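Local coordinates for polycyclic ketone monooxygenase (Myceliophthora thermophila, PDB 5MQ6), which uses FAD and NADPH to insert one oxygen atom beside the carbonyl of ketones, especially bulky polycyclic ones, giving esters or lactones, at residues Ala30-Gln41 with Gly595-Glu606. Sequence-based numbering, arbitrary orientation.
Sequences AAKRFRPEGLGQ and GCTPGYITSEGE. With NDP (NADPH dihydro-nicotinamide-adenine-dinucleotide phosphate), chain C.
Beside the NADPH pocket, Ala30-Gln41, running on from helix 22-31, packs against the loop Gly595-Glu606, which supplies Tyr600 to it, with Pro598 lying across Arg33 and Glu606 reaching Leu39. The Pro598 ring crosses the Arg33 chain at about a right angle, its CD 3.5 Å from Arg33 CG. Thr597 CG2 sits against Ala30 CA (3.7 Å) and the Arg33 chain at CD. Bent at chi2 and chi3, the Arg33 chain carries its guanidinium past Thr597 to a salt bridge with Glu29 and a hydrogen bond to Thr301, whose OG1 is also hydrogen-bonded to NADPH. At the other end, Leu39 N donates to Glu606 OE2 (2.6 Å), meeting it 48° above the carboxylate plane. Leu39 CG, beside its own backbone N (chi1 -69°), turns CD1 to 4.1 Å from Ser603 CB; an alanine here would probably lose the CD1 and CD2 contacts and open a gap over Ser603 and against the Glu606 carboxylate. A water donates to both Arg35 O and Glu604 O, bridging the backbones. Tyr600 OH shares a 2.6 Å hydrogen bond with O3D of the nicotinamide-side ribose of NADPH. With the Cys424-Cys596 disulfide tying down its start, this loop contributes Tyr600 to the NADPH site of a Baeyer-Villiger monooxygenase.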
loop_
_atom_site.group_PDB
_atom_site.type_symbol
_atom_site.label_atom_id
_atom_site.label_comp_id
_atom_site.label_asym_id
_atom_site.label_seq_id
_atom_site.Cartn_x
_atom_site.Cartn_y
_atom_site.Cartn_z
ATOM N N ALA A 30 15.479 -11.310 -14.981
ATOM C CA ALA A 30 15.761 -10.366 -13.883
ATOM C C ALA A 30 16.957 -9.465 -14.219
ATOM O O ALA A 30 16.900 -8.249 -13.965
ATOM C CB ALA A 30 15.959 -11.090 -12.580
ATOM N N ALA A 31 17.992 -10.067 -14.830
ATOM C CA ALA A 31 19.235 -9.380 -15.247
ATOM C C ALA A 31 18.943 -8.306 -16.262
ATOM O O ALA A 31 19.458 -7.181 -16.183
ATOM C CB ALA A 31 20.206 -10.373 -15.873
ATOM N N LYS A 32 18.125 -8.686 -17.233
ATOM C CA LYS A 32 17.617 -7.766 -18.217
ATOM C C LYS A 32 17.242 -6.420 -17.630
ATOM O O LYS A 32 17.401 -5.422 -18.301
ATOM C CB LYS A 32 16.383 -8.319 -18.886
ATOM C CG LYS A 32 16.692 -9.060 -20.145
ATOM C CD LYS A 32 15.432 -9.420 -20.843
ATOM C CE LYS A 32 15.780 -10.159 -22.101
ATOM N NZ LYS A 32 14.597 -10.937 -22.527
ATOM N N ARG A 33 16.728 -6.373 -16.400
ATOM C CA ARG A 33 16.310 -5.084 -15.832
ATOM C C ARG A 33 17.047 -4.578 -14.580
ATOM O O ARG A 33 16.549 -3.719 -13.843
ATOM C CB ARG A 33 14.800 -5.047 -15.709
ATOM C CG ARG A 33 14.146 -6.152 -14.960
ATOM C CD ARG A 33 12.843 -6.485 -15.668
ATOM N NE ARG A 33 13.013 -7.560 -16.595
ATOM C CZ ARG A 33 12.134 -7.979 -17.527
ATOM N NH1 ARG A 33 10.990 -7.399 -17.770
ATOM N NH2 ARG A 33 12.454 -9.025 -18.271
ATOM N N PHE A 34 18.272 -5.049 -14.398
ATOM C CA PHE A 34 19.148 -4.438 -13.413
ATOM C C PHE A 34 19.372 -2.986 -13.848
ATOM O O PHE A 34 19.781 -2.712 -14.970
ATOM C CB PHE A 34 20.476 -5.196 -13.245
ATOM C CG PHE A 34 21.510 -4.424 -12.464
ATOM C CD1 PHE A 34 21.453 -4.366 -11.061
ATOM C CD2 PHE A 34 22.525 -3.714 -13.126
ATOM C CE1 PHE A 34 22.398 -3.639 -10.340
ATOM C CE2 PHE A 34 23.474 -2.992 -12.399
ATOM C CZ PHE A 34 23.409 -2.957 -11.010
ATOM N N ARG A 35 19.012 -2.074 -12.958
ATOM C CA ARG A 35 19.326 -0.659 -13.072
ATOM C C ARG A 35 20.318 -0.336 -11.946
ATOM O O ARG A 35 19.964 -0.467 -10.758
ATOM C CB ARG A 35 18.061 0.240 -12.985
ATOM C CG ARG A 35 17.214 0.385 -14.255
ATOM C CD ARG A 35 18.126 0.347 -15.470
ATOM N NE ARG A 35 17.667 0.948 -16.717
ATOM C CZ ARG A 35 18.349 0.851 -17.867
ATOM N NH1 ARG A 35 19.513 0.176 -17.929
ATOM N NH2 ARG A 35 17.874 1.419 -18.970
ATOM N N PRO A 36 21.565 0.057 -12.303
ATOM C CA PRO A 36 22.513 0.526 -11.242
ATOM C C PRO A 36 21.984 1.675 -10.304
ATOM O O PRO A 36 22.281 1.714 -9.111
ATOM C CB PRO A 36 23.750 0.985 -12.053
ATOM C CG PRO A 36 23.283 1.144 -13.468
ATOM C CD PRO A 36 22.187 0.116 -13.643
ATOM N N GLU A 37 21.191 2.576 -10.866
ATOM C CA GLU A 37 20.532 3.677 -10.120
ATOM C C GLU A 37 19.527 3.211 -9.043
ATOM O O GLU A 37 19.130 3.996 -8.202
ATOM C CB GLU A 37 19.769 4.630 -11.059
ATOM C CG GLU A 37 20.291 4.737 -12.480
ATOM C CD GLU A 37 19.762 3.616 -13.364
ATOM O OE1 GLU A 37 18.544 3.598 -13.704
ATOM O OE2 GLU A 37 20.579 2.727 -13.678
ATOM N N GLY A 38 19.067 1.975 -9.080
ATOM C CA GLY A 38 18.013 1.559 -8.141
ATOM C C GLY A 38 16.792 2.486 -8.164
ATOM O O GLY A 38 16.310 2.832 -9.240
ATOM N N LEU A 39 16.320 2.907 -6.982
ATOM C CA LEU A 39 15.220 3.886 -6.841
ATOM C C LEU A 39 15.471 5.223 -7.559
ATOM O O LEU A 39 14.500 5.953 -7.852
ATOM C CB LEU A 39 14.916 4.165 -5.354
ATOM C CG LEU A 39 14.282 3.031 -4.528
ATOM C CD1 LEU A 39 14.094 3.371 -3.044
ATOM C CD2 LEU A 39 12.930 2.618 -5.130
ATOM N N GLY A 40 16.746 5.548 -7.830
ATOM C CA GLY A 40 17.128 6.785 -8.589
ATOM C C GLY A 40 16.496 7.004 -9.968
ATOM O O GLY A 40 16.474 8.119 -10.481
ATOM N N GLN A 41 16.032 5.933 -10.595
ATOM C CA GLN A 41 15.242 6.009 -11.846
ATOM C C GLN A 41 13.819 6.700 -11.789
ATOM O O GLN A 41 13.200 6.955 -12.845
ATOM C CB GLN A 41 15.088 4.583 -12.386
ATOM C CG GLN A 41 14.393 3.655 -11.364
ATOM C CD GLN A 41 14.345 2.215 -11.801
ATOM O OE1 GLN A 41 15.076 1.327 -11.340
ATOM N NE2 GLN A 41 13.473 1.987 -12.720
ATOM N N GLY A 595 16.444 -13.398 -5.436
ATOM C CA GLY A 595 16.349 -13.709 -6.841
ATOM C C GLY A 595 15.307 -12.892 -7.573
ATOM O O GLY A 595 15.147 -13.068 -8.759
ATOM N N CYS A 596 14.599 -11.994 -6.885
ATOM C CA CYS A 596 13.560 -11.213 -7.542
ATOM C C CYS A 596 14.013 -10.233 -8.640
ATOM O O CYS A 596 14.955 -9.477 -8.432
ATOM C CB CYS A 596 12.706 -10.470 -6.482
ATOM S SG CYS A 596 11.626 -11.667 -5.639
ATOM N N THR A 597 13.311 -10.259 -9.797
ATOM C CA THR A 597 13.259 -9.116 -10.708
ATOM C C THR A 597 12.988 -7.895 -9.858
ATOM O O THR A 597 12.127 -7.971 -8.935
ATOM C CB THR A 597 12.019 -9.002 -11.626
ATOM O OG1 THR A 597 10.938 -9.782 -11.115
ATOM C CG2 THR A 597 12.349 -9.276 -12.981
ATOM N N PRO A 598 13.620 -6.752 -10.238
ATOM C CA PRO A 598 13.398 -5.485 -9.522
ATOM C C PRO A 598 11.919 -5.104 -9.510
ATOM O O PRO A 598 11.130 -5.505 -10.384
ATOM C CB PRO A 598 14.273 -4.457 -10.271
ATOM C CG PRO A 598 14.760 -5.125 -11.526
ATOM C CD PRO A 598 14.431 -6.589 -11.479
ATOM N N GLY A 599 11.547 -4.371 -8.472
ATOM C CA GLY A 599 10.168 -3.942 -8.262
ATOM C C GLY A 599 10.152 -3.246 -6.923
ATOM O O GLY A 599 11.197 -3.215 -6.234
ATOM N N TYR A 600 9.003 -2.708 -6.514
ATOM C CA TYR A 600 8.987 -2.024 -5.216
ATOM C C TYR A 600 9.409 -2.937 -3.991
ATOM O O TYR A 600 9.989 -2.404 -3.001
ATOM C CB TYR A 600 7.697 -1.184 -5.005
ATOM C CG TYR A 600 6.369 -1.894 -4.992
ATOM C CD1 TYR A 600 6.023 -2.736 -3.927
ATOM C CD2 TYR A 600 5.419 -1.674 -5.998
ATOM C CE1 TYR A 600 4.794 -3.379 -3.880
ATOM C CE2 TYR A 600 4.182 -2.307 -5.956
ATOM C CZ TYR A 600 3.885 -3.160 -4.888
ATOM O OH TYR A 600 2.687 -3.767 -4.788
ATOM N N ILE A 601 9.218 -4.276 -4.098
ATOM C CA ILE A 601 9.583 -5.229 -2.983
ATOM C C ILE A 601 11.135 -5.524 -2.833
ATOM O O ILE A 601 11.600 -5.996 -1.788
ATOM C CB ILE A 601 8.616 -6.506 -2.832
ATOM C CG1 ILE A 601 9.344 -7.865 -2.901
ATOM C CG2 ILE A 601 7.355 -6.462 -3.726
ATOM C CD1 ILE A 601 9.998 -8.191 -4.213
ATOM N N THR A 602 11.926 -5.234 -3.860
ATOM C CA THR A 602 13.402 -5.185 -3.728
ATOM C C THR A 602 13.929 -3.738 -3.727
ATOM O O THR A 602 15.161 -3.541 -3.701
ATOM C CB THR A 602 14.161 -6.018 -4.820
ATOM O OG1 THR A 602 13.967 -5.464 -6.146
ATOM C CG2 THR A 602 13.717 -7.467 -4.775
ATOM N N SER A 603 13.020 -2.743 -3.723
ATOM C CA SER A 603 13.393 -1.313 -3.874
ATOM C C SER A 603 14.289 -1.114 -5.126
ATOM O O SER A 603 15.440 -0.603 -5.057
ATOM C CB SER A 603 14.024 -0.749 -2.579
ATOM O OG SER A 603 13.077 -0.792 -1.522
ATOM N N GLU A 604 13.712 -1.553 -6.253
ATOM C CA GLU A 604 14.392 -1.741 -7.550
ATOM C C GLU A 604 15.826 -2.345 -7.483
ATOM O O GLU A 604 16.737 -1.835 -8.132
ATOM C CB GLU A 604 14.396 -0.426 -8.338
ATOM C CG GLU A 604 13.037 0.214 -8.574
ATOM C CD GLU A 604 12.025 -0.676 -9.314
ATOM O OE1 GLU A 604 12.377 -1.548 -10.178
ATOM O OE2 GLU A 604 10.829 -0.464 -9.014
ATOM N N GLY A 605 16.010 -3.424 -6.718
ATOM C CA GLY A 605 17.348 -4.056 -6.525
ATOM C C GLY A 605 18.262 -3.490 -5.407
ATOM O O GLY A 605 19.288 -4.089 -5.056
ATOM N N GLU A 606 17.907 -2.353 -4.812
ATOM C CA GLU A 606 18.721 -1.782 -3.720
ATOM C C GLU A 606 18.737 -2.671 -2.448
ATOM O O GLU A 606 19.829 -2.957 -1.896
ATOM C CB GLU A 606 18.273 -0.361 -3.403
ATOM C CG GLU A 606 18.455 0.616 -4.566
ATOM C CD GLU A 606 18.157 2.064 -4.168
ATOM O OE1 GLU A 606 17.978 2.355 -2.959
ATOM O OE2 GLU A 606 18.087 2.933 -5.064
HETATM P PA NDP C . 3.195 -0.367 -10.094
HETATM O O1A NDP C . 4.425 0.339 -9.425
HETATM O O2A NDP C . 2.692 -1.722 -9.663
HETATM O O5B NDP C . 3.450 -0.318 -11.679
HETATM C C5B NDP C . 4.154 0.726 -12.321
HETATM C C4B NDP C . 4.384 0.191 -13.719
HETATM O O4B NDP C . 5.135 1.159 -14.499
HETATM C C3B NDP C . 5.173 -1.122 -13.694
HETATM O O3B NDP C . 4.514 -2.082 -14.541
HETATM C C2B NDP C . 6.526 -0.646 -14.179
HETATM O O2B NDP C . 7.349 -1.688 -14.779
HETATM C C1B NDP C . 6.158 0.461 -15.142
HETATM N N9A NDP C . 7.313 1.318 -15.414
HETATM C C8A NDP C . 8.131 1.958 -14.517
HETATM N N7A NDP C . 9.113 2.627 -15.152
HETATM C C5A NDP C . 8.888 2.379 -16.468
HETATM C C6A NDP C . 9.572 2.754 -17.698
HETATM N N6A NDP C . 10.654 3.516 -17.598
HETATM N N1A NDP C . 9.057 2.310 -18.864
HETATM C C2A NDP C . 7.943 1.515 -18.957
HETATM N N3A NDP C . 7.255 1.101 -17.879
HETATM C C4A NDP C . 7.710 1.516 -16.645
HETATM O O3 NDP C . 1.909 0.570 -9.979
HETATM P PN NDP C . 0.302 0.232 -10.060
HETATM O O1N NDP C . -0.394 1.624 -9.922
HETATM O O2N NDP C . -0.037 -0.576 -11.292
HETATM O O5D NDP C . -0.005 -0.679 -8.758
HETATM C C5D NDP C . 0.446 -0.185 -7.451
HETATM C C4D NDP C . -0.206 -0.951 -6.315
HETATM O O4D NDP C . -1.612 -0.632 -6.224
HETATM C C3D NDP C . -0.255 -2.443 -6.652
HETATM O O3D NDP C . 1.038 -3.157 -6.696
HETATM C C2D NDP C . -1.394 -2.937 -5.734
HETATM O O2D NDP C . -0.940 -3.065 -4.347
HETATM C C1D NDP C . -2.432 -1.842 -5.977
HETATM P P2B NDP C . 8.368 -2.528 -13.837
HETATM O O1X NDP C . 9.069 -1.463 -12.981
HETATM O O2X NDP C . 9.403 -3.181 -14.728
HETATM O O3X NDP C . 7.535 -3.608 -13.132
HETATM O O HOH W 1 19.401 -1.396 -8.244
#